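Local coordinates for 5-formyltetrahydrofolate cyclo-ligase family protein (Bacillus anthracis, PDB 2JCB), which probably catalyses the ATP- and magnesium-dependent cyclisation of 5-formyltetrahydrofolate to 5,10-methenyltetrahydrofolate in folate metabolism, at residues R10-M24 with Y167-D181. Residues are numbered along the deposited sequence; the frame is centred on the assembly and turned at random.
Sequences REEKLRLRKQIIEHM and YSFQMVEHIPVEPFD. With MG (magnesium ion), chain E; ADP (adenosine-5'-diphosphate), chain C.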
ATOM      1  N   ARG A  10      -2.603 -11.708  18.482  1.00 36.19           N
ATOM      2  CA  ARG A  10      -3.639 -11.742  17.440  1.00 36.48           C
ATOM      3  C   ARG A  10      -4.862 -10.864  17.744  1.00 36.49           C
ATOM      4  O   ARG A  10      -5.373 -10.190  16.839  1.00 36.39           O
ATOM      5  CB  ARG A  10      -4.087 -13.182  17.187  1.00 37.42           C
ATOM      6  CG  ARG A  10      -2.945 -14.164  16.918  1.00 38.60           C
ATOM      7  CD  ARG A  10      -2.160 -13.808  15.672  1.00 39.44           C
ATOM      8  NE  ARG A  10      -3.045 -13.729  14.516  1.00 41.63           N
ATOM      9  CZ  ARG A  10      -2.724 -13.192  13.337  1.00 44.01           C
ATOM     10  NH1 ARG A  10      -1.514 -12.673  13.108  1.00 42.89           N
ATOM     11  NH2 ARG A  10      -3.638 -13.170  12.372  1.00 45.84           N
ATOM     12  N   GLU A  11      -5.328 -10.886  18.991  1.00 37.11           N
ATOM     13  CA  GLU A  11      -6.448 -10.040  19.399  1.00 37.50           C
ATOM     14  C   GLU A  11      -6.109  -8.554  19.354  1.00 36.72           C
ATOM     15  O   GLU A  11      -6.908  -7.760  18.871  1.00 37.13           O
ATOM     16  CB  GLU A  11      -7.042 -10.484  20.740  1.00 37.56           C
ATOM     17  CG  GLU A  11      -8.186 -11.498  20.538  1.00 42.28           C
ATOM     18  CD  GLU A  11      -8.388 -12.475  21.689  1.00 45.73           C
ATOM     19  OE1 GLU A  11      -8.267 -12.086  22.882  1.00 48.82           O
ATOM     20  OE2 GLU A  11      -8.702 -13.660  21.404  1.00 47.90           O
ATOM     21  N   GLU A  12      -4.907  -8.183  19.785  1.00 35.69           N
ATOM     22  CA  GLU A  12      -4.432  -6.798  19.620  1.00 34.55           C
ATOM     23  C   GLU A  12      -4.367  -6.308  18.158  1.00 32.70           C
ATOM     24  O   GLU A  12      -4.716  -5.166  17.886  1.00 32.48           O
ATOM     25  CB  GLU A  12      -3.097  -6.617  20.347  1.00 35.53           C
ATOM     26  CG  GLU A  12      -2.478  -5.196  20.328  1.00 34.88           C
ATOM     27  CD  GLU A  12      -1.339  -5.072  21.351  1.00 36.23           C
ATOM     28  OE1 GLU A  12      -1.269  -5.921  22.282  1.00 38.39           O
ATOM     29  OE2 GLU A  12      -0.521  -4.136  21.249  1.00 39.18           O
ATOM     30  N   LYS A  13      -3.936  -7.174  17.243  1.00 30.46           N
ATOM     31  CA  LYS A  13      -3.919  -6.878  15.812  1.00 31.19           C
ATOM     32  C   LYS A  13      -5.313  -6.647  15.240  1.00 30.10           C
ATOM     33  O   LYS A  13      -5.518  -5.709  14.468  1.00 30.29           O
ATOM     34  CB  LYS A  13      -3.238  -8.019  15.067  1.00 31.16           C
ATOM     35  CG  LYS A  13      -1.750  -7.798  14.789  1.00 33.32           C
ATOM     36  CD  LYS A  13      -1.219  -8.828  13.755  1.00 31.54           C
ATOM     37  CE  LYS A  13       0.303  -8.881  13.778  1.00 30.52           C
ATOM     38  NZ  LYS A  13       0.879  -9.506  12.575  1.00 31.45           N
ATOM     39  N   LEU A  14      -6.260  -7.518  15.607  1.00 31.07           N
ATOM     40  CA  LEU A  14      -7.644  -7.384  15.144  1.00 30.07           C
ATOM     41  C   LEU A  14      -8.251  -6.119  15.716  1.00 30.15           C
ATOM     42  O   LEU A  14      -8.880  -5.377  14.999  1.00 28.08           O
ATOM     43  CB  LEU A  14      -8.499  -8.561  15.621  1.00 30.42           C
ATOM     44  CG  LEU A  14      -8.299  -9.940  15.008  1.00 29.51           C
ATOM     45  CD1 LEU A  14      -9.483 -10.833  15.423  1.00 32.84           C
ATOM     46  CD2 LEU A  14      -8.104  -9.833  13.483  1.00 32.15           C
ATOM     47  N   ARG A  15      -8.089  -5.925  17.019  1.00 28.77           N
ATOM     48  CA  ARG A  15      -8.491  -4.698  17.718  1.00 31.34           C
ATOM     49  C   ARG A  15      -7.956  -3.418  17.064  1.00 30.84           C
ATOM     50  O   ARG A  15      -8.699  -2.440  16.876  1.00 31.58           O
ATOM     51  CB  ARG A  15      -8.050  -4.779  19.194  1.00 30.52           C
ATOM     52  CG  ARG A  15      -8.708  -3.804  20.182  1.00 34.43           C
ATOM     53  CD  ARG A  15      -7.864  -3.631  21.491  1.00 35.35           C
ATOM     54  NE  ARG A  15      -6.627  -2.903  21.148  1.00 42.44           N
ATOM     55  CZ  ARG A  15      -6.411  -1.599  21.338  1.00 44.42           C
ATOM     56  NH1 ARG A  15      -7.334  -0.832  21.920  1.00 44.84           N
ATOM     57  NH2 ARG A  15      -5.254  -1.058  20.950  1.00 45.82           N
ATOM     58  N   LEU A  16      -6.674  -3.402  16.707  1.00 30.73           N
ATOM     59  CA  LEU A  16      -6.109  -2.199  16.132  1.00 29.77           C
ATOM     60  C   LEU A  16      -6.601  -2.040  14.692  1.00 27.58           C
ATOM     61  O   LEU A  16      -6.965  -0.939  14.285  1.00 24.33           O
ATOM     62  CB  LEU A  16      -4.577  -2.194  16.182  1.00 31.60           C
ATOM     63  CG  LEU A  16      -3.958  -1.668  17.474  1.00 36.10           C
ATOM     64  CD1 LEU A  16      -2.476  -2.052  17.534  1.00 39.35           C
ATOM     65  CD2 LEU A  16      -4.162  -0.135  17.589  1.00 39.03           C
ATOM     66  N   ARG A  17      -6.662  -3.159  13.969  1.00 27.55           N
ATOM     67  CA  ARG A  17      -7.147  -3.172  12.555  1.00 29.06           C
ATOM     68  C   ARG A  17      -8.591  -2.641  12.534  1.00 29.81           C
ATOM     69  O   ARG A  17      -8.897  -1.708  11.812  1.00 31.41           O
ATOM     70  CB  ARG A  17      -7.082  -4.582  11.966  1.00 27.49           C
ATOM     71  CG  ARG A  17      -7.021  -4.635  10.427  1.00 28.14           C
ATOM     72  CD  ARG A  17      -6.957  -6.115   9.938  1.00 33.24           C
ATOM     73  NE  ARG A  17      -5.586  -6.652   9.973  1.00 36.27           N
ATOM     74  CZ  ARG A  17      -5.180  -7.803  10.494  1.00 36.25           C
ATOM     75  NH1 ARG A  17      -6.030  -8.685  11.055  1.00 32.18           N
ATOM     76  NH2 ARG A  17      -3.888  -8.109  10.418  1.00 38.11           N
ATOM     77  N   LYS A  18      -9.440  -3.222  13.375  1.00 29.45           N
ATOM     78  CA  LYS A  18     -10.843  -2.777  13.541  1.00 31.25           C
ATOM     79  C   LYS A  18     -10.964  -1.262  13.840  1.00 30.75           C
ATOM     80  O   LYS A  18     -11.669  -0.529  13.127  1.00 30.13           O
ATOM     81  CB  LYS A  18     -11.534  -3.627  14.626  1.00 31.45           C
ATOM     82  CG  LYS A  18     -13.071  -3.535  14.748  1.00 33.20           C
ATOM     83  CD  LYS A  18     -13.613  -4.359  15.944  1.00 31.52           C
ATOM     84  CE  LYS A  18     -15.114  -4.105  16.227  1.00 33.40           C
ATOM     85  NZ  LYS A  18     -15.516  -4.293  17.669  1.00 35.72           N
ATOM     86  N   GLN A  19     -10.247  -0.810  14.863  1.00 30.42           N
ATOM     87  CA  GLN A  19     -10.300   0.595  15.310  1.00 29.44           C
ATOM     88  C   GLN A  19      -9.897   1.612  14.245  1.00 27.99           C
ATOM     89  O   GLN A  19     -10.562   2.639  14.074  1.00 24.47           O
ATOM     90  CB  GLN A  19      -9.528   0.760  16.643  1.00 30.09           C
ATOM     91  CG  GLN A  19      -9.000   2.172  16.972  1.00 32.62           C
ATOM     92  CD  GLN A  19      -7.985   2.161  18.119  1.00 32.24           C
ATOM     93  OE1 GLN A  19      -6.791   2.436  17.939  1.00 42.20           O
ATOM     94  NE2 GLN A  19      -8.461   1.829  19.295  1.00 32.57           N
ATOM     95  N   ILE A  20      -8.802   1.346  13.518  1.00 25.90           N
ATOM     96  CA  ILE A  20      -8.319   2.253  12.498  1.00 27.70           C
ATOM     97  C   ILE A  20      -9.222   2.255  11.259  1.00 26.73           C
ATOM     98  O   ILE A  20      -9.487   3.306  10.712  1.00 27.39           O
ATOM     99  CB  ILE A  20      -6.839   1.962  12.107  1.00 27.17           C
ATOM    100  CG1 ILE A  20      -5.872   2.213  13.256  1.00 29.07           C
ATOM    101  CG2 ILE A  20      -6.417   2.881  11.044  1.00 24.11           C
ATOM    102  CD1 ILE A  20      -5.867   3.655  13.676  1.00 32.72           C
ATOM    103  N   ILE A  21      -9.705   1.088  10.856  1.00 27.50           N
ATOM    104  CA  ILE A  21     -10.680   0.956   9.755  1.00 27.60           C
ATOM    105  C   ILE A  21     -11.974   1.727  10.021  1.00 28.65           C
ATOM    106  O   ILE A  21     -12.493   2.405   9.158  1.00 27.89           O
ATOM    107  CB  ILE A  21     -10.908  -0.553   9.364  1.00 27.47           C
ATOM    108  CG1 ILE A  21      -9.634  -1.070   8.677  1.00 29.59           C
ATOM    109  CG2 ILE A  21     -12.174  -0.717   8.413  1.00 26.71           C
ATOM    110  CD1 ILE A  21      -9.599  -2.570   8.316  1.00 28.95           C
ATOM    111  N   GLU A  22     -12.452   1.645  11.250  1.00 28.45           N
ATOM    112  CA  GLU A  22     -13.643   2.367  11.733  1.00 31.27           C
ATOM    113  C   GLU A  22     -13.396   3.864  11.637  1.00 31.55           C
ATOM    114  O   GLU A  22     -14.253   4.613  11.172  1.00 32.06           O
ATOM    115  CB  GLU A  22     -13.946   1.987  13.172  1.00 31.90           C
ATOM    116  CG  GLU A  22     -15.152   2.659  13.770  1.00 34.37           C
ATOM    117  CD  GLU A  22     -15.590   1.989  15.065  1.00 38.76           C
ATOM    118  OE1 GLU A  22     -14.733   1.325  15.703  1.00 40.77           O
ATOM    119  OE2 GLU A  22     -16.776   2.122  15.449  1.00 42.88           O
ATOM    120  N   HIS A  23     -12.207   4.288  12.053  1.00 30.97           N
ATOM    121  CA  HIS A  23     -11.831   5.682  11.983  1.00 31.26           C
ATOM    122  C   HIS A  23     -11.791   6.114  10.504  1.00 30.71           C
ATOM    123  O   HIS A  23     -12.320   7.156  10.157  1.00 30.74           O
ATOM    124  CB  HIS A  23     -10.490   5.904  12.688  1.00 32.34           C
ATOM    125  CG  HIS A  23     -10.141   7.346  12.899  1.00 36.03           C
ATOM    126  ND1 HIS A  23     -10.331   8.313  11.933  1.00 38.55           N
ATOM    127  CD2 HIS A  23      -9.603   7.985  13.967  1.00 38.91           C
ATOM    128  CE1 HIS A  23      -9.948   9.486  12.404  1.00 40.23           C
ATOM    129  NE2 HIS A  23      -9.492   9.314  13.632  1.00 39.66           N
ATOM    130  N   MET A  24     -11.186   5.302   9.646  1.00 31.08           N
ATOM    131  CA  MET A  24     -11.054   5.632   8.231  1.00 31.92           C
ATOM    132  C   MET A  24     -12.424   5.777   7.574  1.00 30.78           C
ATOM    133  O   MET A  24     -12.669   6.713   6.822  1.00 29.64           O
ATOM    134  CB  MET A  24     -10.242   4.569   7.491  1.00 31.78           C
ATOM    135  CG  MET A  24      -9.761   5.036   6.150  1.00 32.61           C
ATOM    136  SD  MET A  24      -8.647   3.802   5.530  1.00 38.17           S
ATOM    137  CE  MET A  24      -7.183   4.040   6.470  1.00 30.86           C
ATOM    138  N   TYR A 167      -2.776   8.386   6.435  1.00 27.95           N
ATOM    139  CA  TYR A 167      -3.248   9.520   7.194  1.00 28.02           C
ATOM    140  C   TYR A 167      -2.535   9.419   8.558  1.00 27.45           C
ATOM    141  O   TYR A 167      -2.194   8.318   9.048  1.00 27.37           O
ATOM    142  CB  TYR A 167      -4.749   9.396   7.443  1.00 29.71           C
ATOM    143  CG  TYR A 167      -5.545   9.226   6.192  1.00 26.30           C
ATOM    144  CD1 TYR A 167      -5.708  10.304   5.317  1.00 29.66           C
ATOM    145  CD2 TYR A 167      -6.234   8.023   5.910  1.00 27.32           C
ATOM    146  CE1 TYR A 167      -6.464  10.175   4.179  1.00 31.07           C
ATOM    147  CE2 TYR A 167      -7.032   7.896   4.751  1.00 30.44           C
ATOM    148  CZ  TYR A 167      -7.130   8.990   3.893  1.00 30.66           C
ATOM    149  OH  TYR A 167      -7.867   8.993   2.697  1.00 29.47           O
ATOM    150  N   SER A 168      -2.276  10.574   9.154  1.00 29.30           N
ATOM    151  CA  SER A 168      -1.564  10.584  10.422  1.00 29.38           C
ATOM    152  C   SER A 168      -2.237   9.765  11.540  1.00 29.64           C
ATOM    153  O   SER A 168      -1.541   9.221  12.395  1.00 30.35           O
ATOM    154  CB  SER A 168      -1.213  12.018  10.853  1.00 30.47           C
ATOM    155  OG  SER A 168      -2.357  12.709  11.214  1.00 32.43           O
ATOM    156  N   PHE A 169      -3.571   9.662  11.526  1.00 30.05           N
ATOM    157  CA  PHE A 169      -4.286   8.833  12.485  1.00 30.31           C
ATOM    158  C   PHE A 169      -4.050   7.313  12.282  1.00 29.93           C
ATOM    159  O   PHE A 169      -4.443   6.518  13.129  1.00 31.04           O
ATOM    160  CB  PHE A 169      -5.792   9.148  12.504  1.00 30.74           C
ATOM    161  CG  PHE A 169      -6.539   8.631  11.288  1.00 31.83           C
ATOM    162  CD1 PHE A 169      -6.901   7.274  11.198  1.00 33.13           C
ATOM    163  CD2 PHE A 169      -6.899   9.496  10.241  1.00 34.19           C
ATOM    164  CE1 PHE A 169      -7.602   6.775  10.125  1.00 31.68           C
ATOM    165  CE2 PHE A 169      -7.611   8.997   9.132  1.00 33.25           C
ATOM    166  CZ  PHE A 169      -7.934   7.619   9.066  1.00 30.81           C
ATOM    167  N   GLN A 170      -3.454   6.915  11.162  1.00 29.00           N
ATOM    168  CA  GLN A 170      -3.052   5.525  10.989  1.00 27.47           C
ATOM    169  C   GLN A 170      -1.751   5.231  11.679  1.00 29.71           C
ATOM    170  O   GLN A 170      -1.384   4.064  11.832  1.00 29.31           O
ATOM    171  CB  GLN A 170      -2.897   5.226   9.499  1.00 26.51           C
ATOM    172  CG  GLN A 170      -4.206   5.148   8.735  1.00 25.93           C
ATOM    173  CD  GLN A 170      -3.969   4.918   7.241  1.00 27.35           C
ATOM    174  OE1 GLN A 170      -4.059   5.816   6.427  1.00 31.79           O
ATOM    175  NE2 GLN A 170      -3.723   3.646   6.889  1.00 26.59           N
ATOM    176  N   MET A 171      -1.059   6.284  12.124  1.00 31.05           N
ATOM    177  CA  MET A 171       0.148   6.107  12.959  1.00 32.97           C
ATOM    178  C   MET A 171      -0.185   5.748  14.393  1.00 32.60           C
ATOM    179  O   MET A 171      -1.014   6.409  15.071  1.00 32.40           O
ATOM    180  CB  MET A 171       1.028   7.369  12.898  1.00 34.08           C
ATOM    181  CG  MET A 171       1.436   7.792  11.500  1.00 34.14           C
ATOM    182  SD  MET A 171       2.345   6.523  10.584  1.00 34.77           S
ATOM    183  CE  MET A 171       3.591   5.937  11.750  1.00 31.06           C
ATOM    184  N   VAL A 172       0.430   4.671  14.880  1.00 32.22           N
ATOM    185  CA  VAL A 172       0.179   4.247  16.268  1.00 31.06           C
ATOM    186  C   VAL A 172       1.466   4.042  17.054  1.00 32.05           C
ATOM    187  O   VAL A 172       2.536   3.897  16.500  1.00 31.82           O
ATOM    188  CB  VAL A 172      -0.755   2.991  16.402  1.00 31.49           C
ATOM    189  CG1 VAL A 172      -2.092   3.193  15.662  1.00 29.95           C
ATOM    190  CG2 VAL A 172      -0.046   1.736  15.928  1.00 32.12           C
ATOM    191  N   GLU A 173       1.342   4.020  18.375  1.00 32.30           N
ATOM    192  CA  GLU A 173       2.512   3.964  19.217  1.00 34.88           C
ATOM    193  C   GLU A 173       3.203   2.609  19.181  1.00 34.99           C
ATOM    194  O   GLU A 173       4.436   2.517  19.212  1.00 35.30           O
ATOM    195  CB  GLU A 173       2.096   4.302  20.634  1.00 35.37           C
ATOM    196  CG  GLU A 173       1.924   5.789  20.858  1.00 40.33           C
ATOM    197  CD  GLU A 173       3.245   6.510  20.770  1.00 45.96           C
ATOM    198  OE1 GLU A 173       4.169   6.115  21.519  1.00 48.16           O
ATOM    199  OE2 GLU A 173       3.367   7.438  19.933  1.00 48.66           O
ATOM    200  N   HIS A 174       2.402   1.558  19.075  1.00 34.91           N
ATOM    201  CA  HIS A 174       2.898   0.191  19.195  1.00 33.66           C
ATOM    202  C   HIS A 174       2.049  -0.751  18.348  1.00 33.55           C
ATOM    203  O   HIS A 174       0.815  -0.641  18.315  1.00 33.01           O
ATOM    204  CB  HIS A 174       2.900  -0.229  20.689  1.00 33.43           C
ATOM    205  CG  HIS A 174       3.148  -1.684  20.924  1.00 36.73           C
ATOM    206  ND1 HIS A 174       2.147  -2.634  20.854  1.00 39.02           N
ATOM    207  CD2 HIS A 174       4.276  -2.352  21.266  1.00 39.05           C
ATOM    208  CE1 HIS A 174       2.651  -3.825  21.134  1.00 40.42           C
ATOM    209  NE2 HIS A 174       3.939  -3.683  21.392  1.00 40.21           N
ATOM    210  N   ILE A 175       2.735  -1.655  17.652  1.00 32.04           N
ATOM    211  CA  ILE A 175       2.132  -2.754  16.924  1.00 32.42           C
ATOM    212  C   ILE A 175       2.813  -4.012  17.424  1.00 33.75           C
ATOM    213  O   ILE A 175       4.035  -4.008  17.621  1.00 33.29           O
ATOM    214  CB  ILE A 175       2.357  -2.568  15.387  1.00 30.58           C
ATOM    215  CG1 ILE A 175       1.490  -1.436  14.843  1.00 31.88           C
ATOM    216  CG2 ILE A 175       2.085  -3.879  14.622  1.00 33.96           C
ATOM    217  CD1 ILE A 175       1.683  -1.247  13.349  1.00 33.62           C
ATOM    218  N   PRO A 176       2.021  -5.083  17.706  1.00 34.72           N
ATOM    219  CA  PRO A 176       2.572  -6.339  18.237  1.00 35.27           C
ATOM    220  C   PRO A 176       3.136  -7.160  17.078  1.00 35.60           C
ATOM    221  O   PRO A 176       2.423  -8.009  16.529  1.00 38.07           O
ATOM    222  CB  PRO A 176       1.348  -7.037  18.849  1.00 35.40           C
ATOM    223  CG  PRO A 176       0.138  -6.427  18.148  1.00 34.38           C
ATOM    224  CD  PRO A 176       0.559  -5.154  17.463  1.00 34.94           C
ATOM    225  N   VAL A 177       4.379  -6.890  16.682  1.00 34.60           N
ATOM    226  CA  VAL A 177       4.936  -7.510  15.487  1.00 33.26           C
ATOM    227  C   VAL A 177       5.385  -8.948  15.722  1.00 32.44           C
ATOM    228  O   VAL A 177       5.982  -9.268  16.732  1.00 32.23           O
ATOM    229  CB  VAL A 177       6.076  -6.673  14.802  1.00 34.38           C
ATOM    230  CG1 VAL A 177       5.592  -5.274  14.437  1.00 34.88           C
ATOM    231  CG2 VAL A 177       7.305  -6.611  15.641  1.00 32.80           C
ATOM    232  N   GLU A 178       5.063  -9.803  14.765  1.00 30.32           N
ATOM    233  CA  GLU A 178       5.483 -11.178  14.750  1.00 30.29           C
ATOM    234  C   GLU A 178       6.722 -11.330  13.855  1.00 29.53           C
ATOM    235  O   GLU A 178       7.042 -10.419  13.079  1.00 30.87           O
ATOM    236  CB  GLU A 178       4.309 -12.008  14.270  1.00 30.09           C
ATOM    237  CG  GLU A 178       3.026 -11.634  14.989  1.00 31.22           C
ATOM    238  CD  GLU A 178       1.846 -12.560  14.682  1.00 33.48           C
ATOM    239  OE1 GLU A 178       1.871 -13.732  15.091  1.00 34.44           O
ATOM    240  OE2 GLU A 178       0.885 -12.081  14.032  1.00 30.39           O
ATOM    241  N   PRO A 179       7.428 -12.474  13.966  1.00 30.74           N
ATOM    242  CA  PRO A 179       8.695 -12.646  13.241  1.00 31.01           C
ATOM    243  C   PRO A 179       8.562 -12.478  11.741  1.00 31.05           C
ATOM    244  O   PRO A 179       9.470 -11.942  11.112  1.00 33.23           O
ATOM    245  CB  PRO A 179       9.134 -14.077  13.573  1.00 30.27           C
ATOM    246  CG  PRO A 179       8.238 -14.570  14.652  1.00 30.18           C
ATOM    247  CD  PRO A 179       7.073 -13.638  14.798  1.00 30.62           C
ATOM    248  N   PHE A 180       7.430 -12.895  11.174  1.00 30.07           N
ATOM    249  CA  PHE A 180       7.137 -12.663   9.736  1.00 29.65           C
ATOM    250  C   PHE A 180       6.659 -11.247   9.287  1.00 29.37           C
ATOM    251  O   PHE A 180       6.494 -11.021   8.110  1.00 28.73           O
ATOM    252  CB  PHE A 180       6.080 -13.683   9.298  1.00 31.27           C
ATOM    253  CG  PHE A 180       4.838 -13.646  10.152  1.00 32.76           C
ATOM    254  CD1 PHE A 180       3.899 -12.598   9.992  1.00 35.75           C
ATOM    255  CD2 PHE A 180       4.641 -14.615  11.164  1.00 33.17           C
ATOM    256  CE1 PHE A 180       2.781 -12.518  10.793  1.00 35.65           C
ATOM    257  CE2 PHE A 180       3.507 -14.549  11.967  1.00 35.31           C
ATOM    258  CZ  PHE A 180       2.574 -13.511  11.775  1.00 34.15           C
ATOM    259  N   ASP A 181       6.385 -10.326  10.204  1.00 27.75           N
ATOM    260  CA  ASP A 181       5.945  -8.976   9.845  1.00 28.76           C
ATOM    261  C   ASP A 181       7.107  -8.208   9.223  1.00 29.39           C
ATOM    262  O   ASP A 181       8.176  -8.128   9.825  1.00 30.60           O
ATOM    263  CB  ASP A 181       5.412  -8.265  11.086  1.00 28.20           C
ATOM    264  CG  ASP A 181       4.009  -8.723  11.464  1.00 29.07           C
ATOM    265  OD1 ASP A 181       3.249  -9.112  10.560  1.00 29.24           O
ATOM    266  OD2 ASP A 181       3.655  -8.727  12.644  1.00 29.62           O
TER
HETATM  267 MG    MG E1192       1.745  -8.744   9.097  1.00 20.89          MG
HETATM  268  PB  ADP C1190      -1.245  -8.459   7.958  1.00 32.67           P
HETATM  269  O1B ADP C1190      -2.015  -8.420   6.641  1.00 30.98           O
HETATM  270  O2B ADP C1190      -1.723  -7.410   8.892  1.00 34.47           O
HETATM  271  O3B ADP C1190       0.229  -8.492   7.617  1.00 33.73           O
HETATM  272  PA  ADP C1190      -0.746 -10.868   9.537  1.00 33.07           P
HETATM  273  O1A ADP C1190       0.589 -10.280   9.911  1.00 34.58           O
HETATM  274  O2A ADP C1190      -1.551 -11.369  10.628  1.00 31.84           O
HETATM  275  O3A ADP C1190      -1.637  -9.860   8.629  1.00 33.56           O
HETATM  276  O5' ADP C1190      -0.459 -12.149   8.593  1.00 34.23           O
HETATM  277  C5' ADP C1190      -1.614 -12.961   8.292  1.00 32.99           C
HETATM  278  C4' ADP C1190      -1.235 -14.414   8.143  1.00 34.45           C
HETATM  279  O4' ADP C1190      -0.192 -14.496   7.185  1.00 35.40           O
HETATM  280  C3' ADP C1190      -0.702 -14.945   9.469  1.00 38.36           C
HETATM  281  O3' ADP C1190      -1.487 -16.070   9.809  1.00 40.31           O
HETATM  282  C2' ADP C1190       0.740 -15.310   9.185  1.00 38.47           C
HETATM  283  O2' ADP C1190       1.057 -16.584   9.668  1.00 42.77           O
HETATM  284  C1' ADP C1190       0.842 -15.350   7.670  1.00 33.81           C
HETATM  285  N9  ADP C1190       2.171 -14.953   7.138  1.00 33.84           N
HETATM  286  C8  ADP C1190       2.646 -13.696   7.050  1.00 34.35           C
HETATM  287  N7  ADP C1190       3.872 -13.693   6.476  1.00 34.96           N
HETATM  288  C5  ADP C1190       4.215 -14.949   6.186  1.00 31.48           C
HETATM  289  C6  ADP C1190       5.377 -15.617   5.542  1.00 33.48           C
HETATM  290  N6  ADP C1190       6.444 -14.910   5.118  1.00 35.71           N
HETATM  291  N1  ADP C1190       5.315 -16.937   5.356  1.00 33.15           N
HETATM  292  C2  ADP C1190       4.264 -17.667   5.783  1.00 34.56           C
HETATM  293  N3  ADP C1190       3.170 -17.121   6.352  1.00 34.89           N
HETATM  294  C4  ADP C1190       3.070 -15.784   6.571  1.00 31.90           C
HETATM  295  O   HOH W   1       0.553  -7.482  10.570  1.00 24.50           O
HETATM  296  O   HOH W   2       2.740  -6.934   8.633  1.00 22.40           O
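The extended Lys13 chain of helix 6-26 places its ammonium between Glu178 and Asp181, where it bonds both carboxylates: NZ lies 2.9 Å from Asp181 OD2, on the syn lone pair, and 3.0 Å from Glu178 OE2, on the anti one. The syn side of that same Glu178 OE2 is taken by Arg10 NH1 at 2.6 Å, only 1° out of the guanidinium plane, although the guanidinium and carboxylate planes stand 48° apart. Bent at chi2 and chi3, the Arg10 chain brings NH1 to ADP O2A as well. Asp181 divides its work: OD1 coordinates the magnesium ion at 2.1 Å, with Asp152 as another protein ligand, while OD2 additionally accepts Glu178 N from above the carboxylate plane, helping to hold the type I turn from Glu178 to Asp181. The Phe180 ring carries ADP C2' over one face and Glu178 CB over the other.

Beside this network the methylenes of Glu12 lie on the Pro176 ring, CG to CG 3.6 Å; from Leu16 onward the contact is largely apolar, with Leu16 and Ile20 against Val172. At the far end His23 and Phe169 stack face to face, centroids 3.9 Å apart and planes at 7°. Met24 CE lies against the Gln170 amide, 3.4 Å from CD, and at the edge of Tyr167.

The loop between strands 161-165 and 186-189 is thus packed along the N-terminal helix and joined to it at the nucleotide site. Lys13 NZ also donates to ADP O1A, a magnesium ligand, so Arg10, Lys13 and the magnesium ion together probably offset the negative charge of diphosphate and carboxylates, consistent with nucleotide binding helping to hold helix and loop together.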